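Local coordinates for protein SnoK (Streptomyces nogalater, PDB 5EPA) that probably acts as an iron- and 2-oxoglutarate-dependent carbocyclase in the biosynthesis of nogalamycin, at residues R54-E59 against P89-L94. Residues are numbered along the deposited sequence; the frame is centred on the assembly and turned at random.
Sequences RAACEE and PELRSL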
loop_
_atom_site.group_PDB
_atom_site.type_symbol
_atom_site.label_atom_id
_atom_site.label_comp_id
_atom_site.label_asym_id
_atom_site.label_seq_id
_atom_site.Cartn_x
_atom_site.Cartn_y
_atom_site.Cartn_z
ATOM N N ARG A 54 8.524 9.498 -10.559
ATOM C CA ARG A 54 7.298 9.631 -11.347
ATOM C C ARG A 54 7.562 9.340 -12.841
ATOM O O ARG A 54 6.771 8.682 -13.495
ATOM C CB ARG A 54 6.696 11.009 -11.209
ATOM C CG ARG A 54 5.430 11.160 -12.005
ATOM C CD ARG A 54 4.770 12.502 -11.746
ATOM N NE ARG A 54 3.546 12.610 -12.555
ATOM C CZ ARG A 54 2.752 13.679 -12.567
ATOM N NH1 ARG A 54 3.032 14.740 -11.792
ATOM N NH2 ARG A 54 1.667 13.690 -13.325
ATOM N N ALA A 55 8.664 9.852 -13.363
ATOM C CA ALA A 55 9.010 9.633 -14.762
ATOM C C ALA A 55 9.222 8.151 -15.077
ATOM O O ALA A 55 8.806 7.661 -16.116
ATOM C CB ALA A 55 10.262 10.441 -15.165
ATOM N N ALA A 56 9.900 7.463 -14.179
ATOM C CA ALA A 56 10.131 6.007 -14.316
ATOM C C ALA A 56 8.831 5.231 -14.288
ATOM O O ALA A 56 8.616 4.352 -15.099
ATOM C CB ALA A 56 11.036 5.522 -13.216
ATOM N N CYS A 57 7.933 5.610 -13.394
ATOM C CA CYS A 57 6.604 5.017 -13.382
ATOM C C CYS A 57 5.839 5.286 -14.665
ATOM O O CYS A 57 5.120 4.418 -15.141
ATOM C CB CYS A 57 5.793 5.500 -12.167
ATOM S SG CYS A 57 6.454 4.869 -10.604
ATOM N N GLU A 58 5.970 6.492 -15.227
ATOM C CA GLU A 58 5.340 6.809 -16.512
ATOM C C GLU A 58 5.909 5.896 -17.615
ATOM O O GLU A 58 5.162 5.428 -18.472
ATOM C CB GLU A 58 5.478 8.305 -16.864
ATOM C CG GLU A 58 4.481 9.218 -16.113
ATOM C CD GLU A 58 4.913 10.692 -16.037
ATOM O OE1 GLU A 58 5.943 11.105 -16.664
ATOM O OE2 GLU A 58 4.183 11.458 -15.349
ATOM N N GLU A 59 7.210 5.637 -17.584
ATOM C CA GLU A 59 7.808 4.731 -18.541
ATOM C C GLU A 59 7.236 3.314 -18.400
ATOM O O GLU A 59 6.907 2.672 -19.402
ATOM C CB GLU A 59 9.332 4.696 -18.416
ATOM C CG GLU A 59 10.016 5.975 -18.906
ATOM C CD GLU A 59 11.483 6.034 -18.539
ATOM O OE1 GLU A 59 12.217 5.080 -18.857
ATOM O OE2 GLU A 59 11.901 7.016 -17.885
ATOM N N PRO A 89 14.535 -0.706 -13.944
ATOM C CA PRO A 89 15.777 -0.704 -13.147
ATOM C C PRO A 89 15.800 0.324 -11.986
ATOM O O PRO A 89 16.249 -0.009 -10.908
ATOM C CB PRO A 89 16.852 -0.344 -14.163
ATOM C CG PRO A 89 16.264 -0.703 -15.493
ATOM C CD PRO A 89 14.776 -0.572 -15.383
ATOM N N GLU A 90 15.399 1.565 -12.240
ATOM C CA GLU A 90 15.441 2.639 -11.243
ATOM C C GLU A 90 14.479 2.473 -10.067
ATOM O O GLU A 90 14.682 3.098 -9.032
ATOM C CB GLU A 90 15.189 4.018 -11.881
ATOM C CG GLU A 90 16.393 4.540 -12.678
ATOM C CD GLU A 90 16.067 5.733 -13.606
ATOM O OE1 GLU A 90 15.006 6.413 -13.332
ATOM O OE2 GLU A 90 16.832 5.982 -14.578
ATOM N N LEU A 91 13.472 1.608 -10.189
ATOM C CA LEU A 91 12.470 1.493 -9.110
ATOM C C LEU A 91 12.931 0.642 -7.940
ATOM O O LEU A 91 12.301 0.635 -6.885
ATOM C CB LEU A 91 11.133 1.001 -9.643
ATOM C CG LEU A 91 10.463 2.022 -10.544
ATOM C CD1 LEU A 91 9.168 1.470 -11.083
ATOM C CD2 LEU A 91 10.224 3.350 -9.840
ATOM N N ARG A 92 14.014 -0.102 -8.125
ATOM C CA ARG A 92 14.600 -0.829 -7.014
ATOM C C ARG A 92 14.979 0.158 -5.928
ATOM O O ARG A 92 14.895 -0.162 -4.753
ATOM C CB ARG A 92 15.856 -1.628 -7.483
ATOM C CG ARG A 92 16.612 -2.379 -6.382
ATOM C CD ARG A 92 17.859 -3.088 -6.974
ATOM N NE ARG A 92 17.408 -4.156 -7.845
ATOM C CZ ARG A 92 17.117 -5.384 -7.431
ATOM N NH1 ARG A 92 17.329 -5.746 -6.159
ATOM N NH2 ARG A 92 16.652 -6.278 -8.306
ATOM N N SER A 93 15.464 1.317 -6.348
ATOM C CA SER A 93 15.957 2.320 -5.410
ATOM C C SER A 93 14.793 3.085 -4.767
ATOM O O SER A 93 15.010 3.858 -3.891
ATOM C CB SER A 93 16.945 3.278 -6.106
ATOM O OG SER A 93 16.258 4.037 -7.094
ATOM N N LEU A 94 13.574 2.825 -5.217
ATOM C CA LEU A 94 12.390 3.307 -4.564
ATOM C C LEU A 94 11.960 2.361 -3.456
ATOM O O LEU A 94 11.787 2.791 -2.333
ATOM C CB LEU A 94 11.227 3.482 -5.554
ATOM C CG LEU A 94 9.941 4.057 -5.007
ATOM C CD1 LEU A 94 10.149 5.441 -4.407
ATOM C CD2 LEU A 94 8.887 4.146 -6.090
#
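One branch of Leu91 does most of the work here: its CD2 methyl lies 4.1 Å from the CB of Ala56 and equally far, 4.1 Å, from the SG of Cys57. CD2 thus meets two consecutive residues of helix 47-64, and both touches are apolar van der Waals contacts at relaxed distance. Small residues suit this helix face, because the short methyl side chain of Ala56 lets the 3-10 turn at 89-91 come close: Ala56 CA and Glu90 CA are 7.0 Å apart. Cys57 offers a compact, polarisable sulfur, and its side chain also packs on Leu154. With SG beside the backbone N and anti to the carbonyl carbon (chi1 -68°), the thiol extends to CD2. Leucine fills its buried place well; its side chain also touches Phe53 one turn earlier and Val60 one turn later on the same helix.

Toward solvent the character changes. The extended chain of Glu90 brings OE1 to 4.1 Å from the CB of Ala56, a carboxylate oxygen at the exposed margin of an otherwise apolar contact. Glu59 OE2 stands 5.5 Å from Glu90 OE1, so the two carboxylates may repel each other mildly; His88 hydrogen-bonds to Glu59 OE1 through NE2 and to the backbone N of Glu90 through ND1. Behind Leu91, the OG of Ser93 bonds to the O of Glu90 at 2.7 Å, tying down the turn that leads into helix 92-95. The contact joins helix 47-64 to this short turn, with the side chain of Cys57 against Met234 and His236 of strand 233-242 and about 12 Å, side chain to side chain, from 2-oxoglutarate-binding Arg233: helices packed against the major sheet of the double-stranded beta-helix of PhyH-type, cupin-clan oxygenases.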